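Local coordinates for leucine aminopeptidase 2, chloroplastic (Streptomyces sp. BC16019, PDB 5LHJ), which is a manganese-binding metalloaminopeptidase of the M17 family that acts in bottromycin maturation, presumably by removing N-terminal amino acids from peptides, at residues 35-40 against 107-113; 50-54 against 65-69; 134-138 against 177-181. Numbering follows the deposited sequence.

Interaction 1: residues 35-40 against 107-113; sequences AADVVA and ARTLRLD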
loop_
_atom_site.group_PDB
_atom_site.type_symbol
_atom_site.label_atom_id
_atom_site.label_comp_id
_atom_site.label_asym_id
_atom_site.label_seq_id
_atom_site.Cartn_x
_atom_site.Cartn_y
_atom_site.Cartn_z
ATOM N N ALA A 35 29.744 -14.488 52.667
ATOM C CA ALA A 35 28.656 -15.468 52.380
ATOM C C ALA A 35 27.799 -15.023 51.193
ATOM O O ALA A 35 27.615 -13.821 50.954
ATOM C CB ALA A 35 27.779 -15.680 53.611
ATOM N N ALA A 36 27.285 -16.001 50.451
ATOM C CA ALA A 36 26.375 -15.728 49.355
ATOM C C ALA A 36 25.033 -15.290 49.937
ATOM O O ALA A 36 24.520 -15.909 50.861
ATOM C CB ALA A 36 26.211 -16.960 48.472
ATOM N N ASP A 37 24.477 -14.205 49.410
ATOM C CA ASP A 37 23.124 -13.806 49.774
ATOM C C ASP A 37 22.136 -14.768 49.138
ATOM O O ASP A 37 21.114 -15.066 49.736
ATOM C CB ASP A 37 22.820 -12.385 49.311
ATOM C CG ASP A 37 23.725 -11.362 49.950
ATOM O OD1 ASP A 37 24.091 -11.533 51.134
ATOM O OD2 ASP A 37 24.094 -10.395 49.254
ATOM N N VAL A 38 22.455 -15.230 47.923
ATOM C CA VAL A 38 21.614 -16.163 47.173
ATOM C C VAL A 38 22.460 -17.322 46.633
ATOM O O VAL A 38 23.576 -17.116 46.131
ATOM C CB VAL A 38 20.902 -15.455 45.991
ATOM C CG1 VAL A 38 19.986 -16.424 45.241
ATOM C CG2 VAL A 38 20.111 -14.260 46.482
ATOM N N VAL A 39 21.924 -18.535 46.751
ATOM C CA VAL A 39 22.510 -19.738 46.163
ATOM C C VAL A 39 21.477 -20.360 45.224
ATOM O O VAL A 39 20.336 -20.592 45.636
ATOM C CB VAL A 39 22.884 -20.769 47.242
ATOM C CG1 VAL A 39 23.373 -22.070 46.603
ATOM C CG2 VAL A 39 23.943 -20.196 48.180
ATOM N N ALA A 40 21.883 -20.629 43.987
ATOM C CA ALA A 40 21.024 -21.266 42.990
ATOM C C ALA A 40 21.394 -22.734 42.833
ATOM O O ALA A 40 22.517 -23.054 42.426
ATOM C CB ALA A 40 21.145 -20.564 41.655
ATOM N N ALA A 107 20.068 -8.805 45.905
ATOM C CA ALA A 107 21.213 -9.450 46.545
ATOM C C ALA A 107 22.532 -8.860 46.063
ATOM O O ALA A 107 22.643 -8.446 44.916
ATOM C CB ALA A 107 21.198 -10.943 46.267
ATOM N N ARG A 108 23.520 -8.835 46.947
ATOM C CA ARG A 108 24.862 -8.386 46.597
ATOM C C ARG A 108 25.694 -9.502 45.997
ATOM O O ARG A 108 26.552 -9.234 45.148
ATOM C CB ARG A 108 25.606 -7.842 47.823
ATOM C CG ARG A 108 24.961 -6.655 48.515
ATOM C CD ARG A 108 25.874 -6.169 49.635
ATOM N NE ARG A 108 25.286 -5.089 50.428
ATOM C CZ ARG A 108 25.859 -4.522 51.493
ATOM N NH1 ARG A 108 27.059 -4.922 51.926
ATOM N NH2 ARG A 108 25.222 -3.541 52.136
ATOM N N THR A 109 25.477 -10.736 46.455
ATOM C CA THR A 109 26.297 -11.880 46.027
ATOM C C THR A 109 25.434 -13.093 45.664
ATOM O O THR A 109 24.489 -13.418 46.387
ATOM C CB THR A 109 27.296 -12.272 47.136
ATOM O OG1 THR A 109 26.572 -12.568 48.332
ATOM C CG2 THR A 109 28.246 -11.118 47.434
ATOM N N LEU A 110 25.765 -13.737 44.536
ATOM C CA LEU A 110 25.055 -14.910 44.029
ATOM C C LEU A 110 26.043 -16.034 43.734
ATOM O O LEU A 110 27.030 -15.813 43.036
ATOM C CB LEU A 110 24.289 -14.554 42.743
ATOM C CG LEU A 110 23.716 -15.708 41.914
ATOM C CD1 LEU A 110 22.646 -16.458 42.690
ATOM C CD2 LEU A 110 23.178 -15.165 40.596
ATOM N N ARG A 111 25.794 -17.224 44.273
ATOM C CA ARG A 111 26.584 -18.408 43.941
ATOM C C ARG A 111 25.699 -19.362 43.149
ATOM O O ARG A 111 24.660 -19.790 43.648
ATOM C CB ARG A 111 27.120 -19.117 45.193
ATOM C CG ARG A 111 28.168 -20.164 44.847
ATOM C CD ARG A 111 28.683 -20.917 46.057
ATOM N NE ARG A 111 27.742 -21.944 46.520
ATOM C CZ ARG A 111 27.239 -22.050 47.751
ATOM N NH1 ARG A 111 27.562 -21.202 48.733
ATOM N NH2 ARG A 111 26.400 -23.045 48.023
ATOM N N LEU A 112 26.105 -19.663 41.915
ATOM C CA LEU A 112 25.427 -20.645 41.081
ATOM C C LEU A 112 26.062 -22.014 41.302
ATOM O O LEU A 112 27.244 -22.208 40.987
ATOM C CB LEU A 112 25.562 -20.264 39.596
ATOM C CG LEU A 112 25.099 -18.843 39.266
ATOM C CD1 LEU A 112 25.436 -18.496 37.826
ATOM C CD2 LEU A 112 23.621 -18.694 39.541
ATOM N N ASP A 113 25.284 -22.946 41.850
ATOM C CA ASP A 113 25.709 -24.342 41.978
ATOM C C ASP A 113 25.205 -25.223 40.833
ATOM O O ASP A 113 25.364 -26.440 40.883
ATOM C CB ASP A 113 25.241 -24.920 43.326
ATOM C CG ASP A 113 25.956 -24.299 44.526
ATOM O OD1 ASP A 113 26.841 -23.434 44.360
ATOM O OD2 ASP A 113 25.631 -24.683 45.668
#
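Two parallel strands, adjacent in space but distant in sequence, illustrate how the sheet of a domain is knit together. Strand 38-40 runs beside strand 109-112 at 4.8 Å between axes and 19° between directions, pairing Val38 with Leu110, Val39 with Arg111 and Ala40 with Leu112. Backbone hydrogen bonds follow the parallel pattern: Val38 N to Thr109 O (3.1 Å), Arg111 N to Val38 O (2.9 Å), Ala40 N to Arg111 O (2.9 Å) and Asp113 N to Ala40 O (2.8 Å).

Side chains extend this polar network beyond the strand starts. Asp37 OD2 accepts from Arg108 N (2.8 Å) and Thr109 N (3.1 Å), while Thr109 OG1 accepts from Asp37 N (2.9 Å) and donates to Ala35 O (3.1 Å). The exchange fastens the two entering loops to each other.

Apolar packing occupies one face, where Val38 CG1 meets Leu110 CD1 (3.7 Å) and Ala40 CB meets Leu112 CD2 (3.8 Å); Ala107, in the preceding loop, adds its CB against Val38 CG2 (3.5 Å). Helix 90-102 covers this face through Val101 and Ser100. On the opposite face Arg111 forms a salt bridge with Asp113 (NE to OD1, 2.8 Å), and Val39 CG2 lies over one face of its guanidinium.

Strand 38-43 sits between strands 76-81 and 109-112, which are joined in sequence through helix 90-102, a beta-alpha-beta crossover. This parallel core, helix-covered on its apolar face, belongs to the macro-like N-terminal domain of M17 aminopeptidases.

Interaction 2: residues 50-54 against 65-69; sequences GAFSR and VVAEP
Water can do the work of direct bonds where a short helix docks on a sheet, and this contact is a compact example. Residues 51-54 form the first turn of helix 51-55, with phi/psi near -60°/-45°, Gly50 as N-cap and Arg54 N bonded to Gly50 O (3.2 Å). Residues 65-69 are an extended strand, in which Val66 and Glu68 point their CA-to-CB bonds toward the helix and Ala67 away. The closest CA pair, Ser53 and Val66, is 6.5 Å apart.

Phe52 supplies the main direct packing. Its CA-to-CB bond points toward the strand, and chi1 t (175°) with chi2 68° carries the ring on, so that CD2 lies 3.6 Å from Glu68 CB. Ala67 O meets the ring edge, near its plane, 3.4 Å from Phe52 CE2.

Glu68 is built with chi1 p (66°), chi2 t (-172°) and chi3 35°, so that its carboxylate reaches the helix start, with OE1 3.5 Å from Ser53 CB. Three waters complete the link. One joins Gly50 N (3.1 Å) to Glu68 OE2 (2.8 Å); a second joins Ser53 N (2.8 Å) to Glu68 OE1 (2.6 Å). The third accepts from Ser53 OG (2.7 Å), whose chi1 is t (-170°), and donates to Val66 O (2.9 Å) and Glu68 OE1 (2.9 Å). Val66, chi1 t (179°), has its CB 4.4 Å from Ser53 OG.

A second subunit packs here too, its Glu68 against Phe52 and its Phe52 against Pro69. The whole is a hydrated docking of a helix N-terminus beside the outermost strand this chain gives to its N-terminal sheet, at a subunit interface.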
loop_
_atom_site.group_PDB
_atom_site.type_symbol
_atom_site.label_atom_id
_atom_site.label_comp_id
_atom_site.label_asym_id
_atom_site.label_seq_id
_atom_site.Cartn_x
_atom_site.Cartn_y
_atom_site.Cartn_z
ATOM N N GLY A 50 12.192 -29.018 49.044
ATOM C CA GLY A 50 11.389 -28.933 50.269
ATOM C C GLY A 50 9.892 -28.795 50.032
ATOM O O GLY A 50 9.428 -28.650 48.888
ATOM N N ALA A 51 9.133 -28.825 51.124
ATOM C CA ALA A 51 7.686 -28.721 51.050
ATOM C C ALA A 51 7.237 -27.369 50.470
ATOM O O ALA A 51 6.338 -27.331 49.631
ATOM C CB ALA A 51 7.053 -28.960 52.418
ATOM N N PHE A 52 7.866 -26.277 50.910
ATOM C CA PHE A 52 7.509 -24.949 50.402
ATOM C C PHE A 52 7.633 -24.892 48.880
ATOM O O PHE A 52 6.720 -24.422 48.200
ATOM C CB PHE A 52 8.352 -23.851 51.038
ATOM C CG PHE A 52 8.089 -22.488 50.461
ATOM C CD1 PHE A 52 6.872 -21.853 50.673
ATOM C CD2 PHE A 52 9.036 -21.857 49.658
ATOM C CE1 PHE A 52 6.616 -20.606 50.120
ATOM C CE2 PHE A 52 8.784 -20.608 49.117
ATOM C CZ PHE A 52 7.574 -19.979 49.352
ATOM N N SER A 53 8.757 -25.387 48.360
ATOM C CA SER A 53 9.009 -25.426 46.920
ATOM C C SER A 53 7.937 -26.215 46.162
ATOM O O SER A 53 7.426 -25.739 45.144
ATOM C CB SER A 53 10.403 -26.011 46.653
ATOM O OG SER A 53 10.762 -25.861 45.300
ATOM N N ARG A 54 7.568 -27.387 46.679
ATOM C CA ARG A 54 6.457 -28.171 46.110
ATOM C C ARG A 54 5.125 -27.411 46.150
ATOM O O ARG A 54 4.391 -27.391 45.162
ATOM C CB ARG A 54 6.291 -29.516 46.836
ATOM C CG ARG A 54 7.402 -30.518 46.557
ATOM C CD ARG A 54 7.017 -31.929 46.996
ATOM N NE ARG A 54 6.740 -32.029 48.435
ATOM C CZ ARG A 54 7.662 -32.110 49.401
ATOM N NH1 ARG A 54 8.966 -32.100 49.119
ATOM N NH2 ARG A 54 7.273 -32.200 50.673
ATOM N N VAL A 65 12.079 -20.964 38.237
ATOM C CA VAL A 65 12.782 -20.588 39.457
ATOM C C VAL A 65 11.788 -20.379 40.584
ATOM O O VAL A 65 10.832 -19.631 40.422
ATOM C CB VAL A 65 13.595 -19.300 39.255
ATOM C CG1 VAL A 65 14.247 -18.868 40.560
ATOM C CG2 VAL A 65 14.637 -19.516 38.168
ATOM N N VAL A 66 12.039 -21.021 41.724
ATOM C CA VAL A 66 11.281 -20.760 42.959
ATOM C C VAL A 66 12.253 -20.432 44.090
ATOM O O VAL A 66 13.105 -21.254 44.426
ATOM C CB VAL A 66 10.399 -21.955 43.346
ATOM C CG1 VAL A 66 9.644 -21.662 44.638
ATOM C CG2 VAL A 66 9.413 -22.259 42.222
ATOM N N ALA A 67 12.112 -19.238 44.656
ATOM C CA ALA A 67 12.970 -18.763 45.740
ATOM C C ALA A 67 12.398 -19.152 47.084
ATOM O O ALA A 67 11.178 -19.133 47.277
ATOM C CB ALA A 67 13.128 -17.257 45.678
ATOM N N GLU A 68 13.280 -19.472 48.024
ATOM C CA GLU A 68 12.855 -19.804 49.386
ATOM C C GLU A 68 13.931 -19.413 50.386
ATOM O O GLU A 68 15.073 -19.196 49.996
ATOM C CB GLU A 68 12.594 -21.296 49.495
ATOM C CG GLU A 68 13.833 -22.157 49.321
ATOM C CD GLU A 68 13.514 -23.627 49.244
ATOM O OE1 GLU A 68 12.456 -23.986 48.678
ATOM O OE2 GLU A 68 14.318 -24.420 49.763
ATOM N N PRO A 69 13.572 -19.329 51.673
ATOM C CA PRO A 69 14.610 -19.127 52.680
ATOM C C PRO A 69 15.610 -20.281 52.740
ATOM O O PRO A 69 15.245 -21.435 52.511
ATOM C CB PRO A 69 13.827 -19.036 53.999
ATOM C CG PRO A 69 12.435 -18.694 53.622
ATOM C CD PRO A 69 12.209 -19.237 52.241
HETATM O O HOH W 1 14.522 -26.994 48.620
HETATM O O HOH W 2 11.068 -25.886 49.859
HETATM O O HOH W 3 12.116 -23.550 45.871
#

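Interaction 3: residues 134-138 against 177-181; sequences GAVLG and TCLAR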
loop_
_atom_site.group_PDB
_atom_site.type_symbol
_atom_site.label_atom_id
_atom_site.label_comp_id
_atom_site.label_asym_id
_atom_site.label_seq_id
_atom_site.Cartn_x
_atom_site.Cartn_y
_atom_site.Cartn_z
ATOM N N GLY A 134 25.872 -18.256 30.595
ATOM C CA GLY A 134 24.471 -17.862 30.826
ATOM C C GLY A 134 24.342 -16.790 31.892
ATOM O O GLY A 134 23.470 -15.918 31.799
ATOM N N ALA A 135 25.210 -16.857 32.905
ATOM C CA ALA A 135 25.221 -15.873 33.986
ATOM C C ALA A 135 25.562 -14.479 33.472
ATOM O O ALA A 135 24.851 -13.519 33.765
ATOM C CB ALA A 135 26.200 -16.281 35.067
ATOM N N VAL A 136 26.641 -14.375 32.694
ATOM C CA VAL A 136 27.052 -13.093 32.125
ATOM C C VAL A 136 26.021 -12.591 31.115
ATOM O O VAL A 136 25.613 -11.423 31.152
ATOM C CB VAL A 136 28.445 -13.183 31.464
ATOM C CG1 VAL A 136 28.811 -11.884 30.746
ATOM C CG2 VAL A 136 29.491 -13.535 32.505
ATOM N N LEU A 137 25.596 -13.478 30.222
ATOM C CA LEU A 137 24.618 -13.100 29.191
ATOM C C LEU A 137 23.275 -12.673 29.788
ATOM O O LEU A 137 22.633 -11.735 29.281
ATOM C CB LEU A 137 24.430 -14.248 28.196
ATOM C CG LEU A 137 25.664 -14.623 27.382
ATOM C CD1 LEU A 137 25.359 -15.868 26.560
ATOM C CD2 LEU A 137 26.136 -13.471 26.516
ATOM N N GLY A 138 22.851 -13.345 30.862
ATOM C CA GLY A 138 21.590 -13.032 31.543
ATOM C C GLY A 138 21.601 -11.770 32.392
ATOM O O GLY A 138 20.540 -11.150 32.600
ATOM N N THR A 177 30.626 -11.518 23.641
ATOM C CA THR A 177 29.252 -11.376 23.145
ATOM C C THR A 177 28.644 -10.046 23.611
ATOM O O THR A 177 28.020 -9.329 22.831
ATOM C CB THR A 177 28.371 -12.562 23.586
ATOM O OG1 THR A 177 28.939 -13.787 23.113
ATOM C CG2 THR A 177 26.956 -12.454 23.038
ATOM N N CYS A 178 28.844 -9.705 24.883
ATOM C CA CYS A 178 28.282 -8.466 25.431
ATOM C C CYS A 178 28.933 -7.193 24.851
ATOM O O CYS A 178 28.276 -6.152 24.747
ATOM C CB CYS A 178 28.341 -8.497 26.969
ATOM S SG CYS A 178 27.212 -9.719 27.718
ATOM N N LEU A 179 30.207 -7.281 24.462
ATOM C CA LEU A 179 30.866 -6.198 23.722
ATOM C C LEU A 179 30.114 -5.954 22.399
ATOM O O LEU A 179 29.790 -4.817 22.050
ATOM C CB LEU A 179 32.332 -6.526 23.441
ATOM C CG LEU A 179 33.088 -5.641 22.455
ATOM C CD1 LEU A 179 33.072 -4.190 22.921
ATOM C CD2 LEU A 179 34.508 -6.157 22.289
ATOM N N ALA A 180 29.845 -7.031 21.671
ATOM C CA ALA A 180 29.084 -6.908 20.423
ATOM C C ALA A 180 27.685 -6.325 20.688
ATOM O O ALA A 180 27.233 -5.470 19.926
ATOM C CB ALA A 180 28.994 -8.231 19.694
ATOM N N ARG A 181 27.016 -6.777 21.758
ATOM C CA ARG A 181 25.697 -6.226 22.129
ATOM C C ARG A 181 25.766 -4.713 22.363
ATOM O O ARG A 181 24.921 -3.953 21.882
ATOM C CB ARG A 181 25.134 -6.901 23.382
ATOM C CG ARG A 181 24.772 -8.356 23.219
ATOM C CD ARG A 181 24.259 -8.961 24.514
ATOM N NE ARG A 181 23.839 -10.355 24.370
ATOM C CZ ARG A 181 23.360 -11.106 25.356
ATOM N NH1 ARG A 181 23.265 -10.623 26.597
ATOM N NH2 ARG A 181 22.964 -12.356 25.113
#
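A pair of helices too far apart for backbone contact can still be joined by long side chains. Here helix segments 134-138 and 177-181 run nearly parallel, 15° apart in direction, but with axes 10.9 Å from each other, so that side chains must span the gap; the nearest CA atoms, Leu137 and Cys178, are 7.0 Å apart.

Thr177 comes first. Its CG2 methyl packs against Leu137 CD2 at 3.7 Å, while its hydroxyl turns to its own helix, bonded to Ala173 O, and to the side chain of Arg487. Cys178 follows, pointing toward the partner helix: its SG lies 4.1 Å from Val136 CG1 and equally 4.1 Å from Leu137 CD2, both apolar contacts. One turn after Thr177, Arg181 stretches out with chi2, chi3 and chi4 all close to 180°. Its NH1 donates to Leu137 O (3.0 Å), near the C-terminal end of helix 124-139, and Leu137 CD2 covers one face of the guanidinium, 3.6 Å from Arg181 NH2.

The other guanidinium nitrogens have partners of their own, NE bonding Thr482 O and NH2 bonding Glu476 O. With three backbone carbonyls gathered around one buried cation, the chemistry implies that Arg181 ties the end of an N-terminal-domain helix to loops of the catalytic domain through hydrogen bonds, beside the apolar contact of Leu137 with Thr177 and Cys178.

How the interactions relate
Burial and chemistry change together across the three contacts. Interaction 3 is the most buried and lies nearest the centre of the chain, joining the two domains through helix packing and one arginine. Interaction 1 is partly buried and relies on backbone bonding within the N-terminal sheet, whereas interaction 2, at the surface, combines the packing of one phenylalanine with water-mediated bonds, next to a second subunit. Interactions 1 and 2 share that sheet, one in its interior and the other at the outermost strand within this chain, yet their nearest atoms are about 7 Å apart. Interaction 1 does touch interaction 3: Leu112 CD1 packs on Ala135 CB at 3.6 Å, carrying the apolar face of the sheet onto helix 124-139.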